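Local coordinates for natterin-like protein (Lethenteron camtschaticum, PDB 6IUL) that acts as a cytotoxic, pore-forming immune protein of the lamprey, probably recognising cell-surface glycans through its jacalin-like lectin domain, at the interface of chains A and B. Coordinates in Å, arbitrary orientation; residue numbers count along the deposited sequence, not the author numbering. Chains: chain A/B, Natterin-like protein.

The interface of chains A and B. Residues chain A 193, 245-247; chain B 209-212.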
# COMPACT_ATOMS: atom_id res chain seq x y z
N LYS A 193 -5.07 5.17 -17.20
CA LYS A 193 -4.63 4.75 -15.87
C LYS A 193 -5.83 4.35 -15.02
O LYS A 193 -6.80 5.12 -14.93
CB LYS A 193 -3.92 5.93 -15.18
CG LYS A 193 -3.61 5.61 -13.73
CD LYS A 193 -2.95 6.76 -13.01
CE LYS A 193 -2.56 6.36 -11.58
NZ LYS A 193 -1.81 7.45 -10.94
N GLU A 245 -2.04 -0.49 -9.41
CA GLU A 245 -2.07 0.52 -10.46
C GLU A 245 -1.78 -0.10 -11.82
O GLU A 245 -0.89 -0.94 -11.97
CB GLU A 245 -1.04 1.60 -10.19
CG GLU A 245 -1.08 2.14 -8.76
CD GLU A 245 -0.90 3.60 -8.70
OE1 GLU A 245 -1.26 4.16 -7.66
OE2 GLU A 245 -0.44 4.20 -9.73
N LYS A 246 -2.51 0.30 -12.84
CA LYS A 246 -2.40 -0.34 -14.13
C LYS A 246 -2.73 0.69 -15.23
O LYS A 246 -3.40 1.67 -14.99
CB LYS A 246 -3.39 -1.50 -14.08
CG LYS A 246 -3.54 -2.43 -15.27
CD LYS A 246 -3.89 -3.87 -14.79
CE LYS A 246 -4.92 -4.65 -15.61
NZ LYS A 246 -4.59 -4.81 -17.04
N THR A 247 -2.21 0.48 -16.42
CA THR A 247 -2.66 1.23 -17.58
C THR A 247 -3.37 0.27 -18.54
O THR A 247 -2.75 -0.62 -19.13
CB THR A 247 -1.49 1.94 -18.29
OG1 THR A 247 -0.85 2.83 -17.37
CG2 THR A 247 -1.99 2.72 -19.46
N THR B 209 -0.46 11.38 -12.66
CA THR B 209 -0.68 11.40 -14.10
C THR B 209 -0.44 10.02 -14.73
O THR B 209 -1.22 9.56 -15.61
CB THR B 209 0.24 12.43 -14.77
OG1 THR B 209 -0.04 13.74 -14.24
CG2 THR B 209 0.07 12.44 -16.32
N PHE B 210 0.62 9.35 -14.28
CA PHE B 210 0.98 8.06 -14.83
C PHE B 210 0.78 6.95 -13.82
O PHE B 210 0.69 7.23 -12.62
CB PHE B 210 2.44 8.08 -15.30
CG PHE B 210 2.77 9.19 -16.27
CD1 PHE B 210 2.39 9.11 -17.61
CD2 PHE B 210 3.45 10.31 -15.84
CE1 PHE B 210 2.70 10.13 -18.51
CE2 PHE B 210 3.76 11.33 -16.72
CZ PHE B 210 3.39 11.24 -18.06
N SER B 211 0.69 5.68 -14.27
CA SER B 211 0.69 4.57 -13.32
C SER B 211 2.09 4.05 -13.17
O SER B 211 2.61 3.31 -13.99
CB SER B 211 -0.34 3.48 -13.63
OG SER B 211 0.13 2.61 -14.55
N LEU B 212 2.74 4.51 -12.12
CA LEU B 212 4.20 4.28 -11.94
C LEU B 212 4.51 2.95 -11.31
O LEU B 212 3.80 2.51 -10.42
CB LEU B 212 4.78 5.38 -11.06
CG LEU B 212 4.70 6.80 -11.64
CD1 LEU B 212 5.36 7.77 -10.68
CD2 LEU B 212 5.33 6.92 -13.04
O HOH W 1 0.92 5.23 -17.21
O HOH W 2 1.55 6.10 -9.94
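A chi1 of 173° swings CG of A:Lys193 to the far side from the backbone N, and with the torsions beyond it extended the ammonium NZ of A:Lys193 is carried out along the B:Phe210-B:Ser211 segment to the carbonyl O of B:Phe210, where it donates a hydrogen bond of 3.0 Å. The approach is from above the carbonyl plane, 51° out of it, so the bond does not follow a lone pair. Partway along the same chain, CG of A:Lys193 packs against CB of B:Ser211 at 3.9 Å.

In B:Ser211 a chi1 of 83° tucks the hydroxyl over the serine's own backbone, which turns OG towards strand 241-256 of chain A. There OG of B:Ser211 meets OG1 of A:Thr247 at 3.0 Å, a hydroxyl-to-hydroxyl hydrogen bond in which either group may be the donor. Water 1 also bonds OG1 of A:Thr247 and shares a nearly straight bond with the backbone N of B:Ser211, so the threonine hydroxyl reaches both the side chain and the backbone of the serine.

A:Glu245 acts on the other flank. OE2 of the A:Glu245 carboxylate is hydrogen-bonded to water 2 at 2.8 Å. Water 2 also bonds the carbonyl O of B:Phe210 and the backbone N of B:Leu212, the latter at 2.9 Å. The carbonyl oxygen is therefore gripped by both an ammonium and a water. NZ of A:Lys193 lies 3.7 Å from OE2 of A:Glu245, a salt bridge within chain A that may steady both groups and offset their charges.

B:Ser211 thus lies against side chains from two neighbouring strands of chain A, A:Lys193 from 184-200, A:Glu245 and A:Thr247 from 241-256, and hides 75 Å² of its surface, the largest share in this patch. Repeated by the two-fold axis, this small, mostly polar contact joins the two copies of the pore-forming protein in the deposited dimer; the structure alone does not show whether that dimer forms in solution.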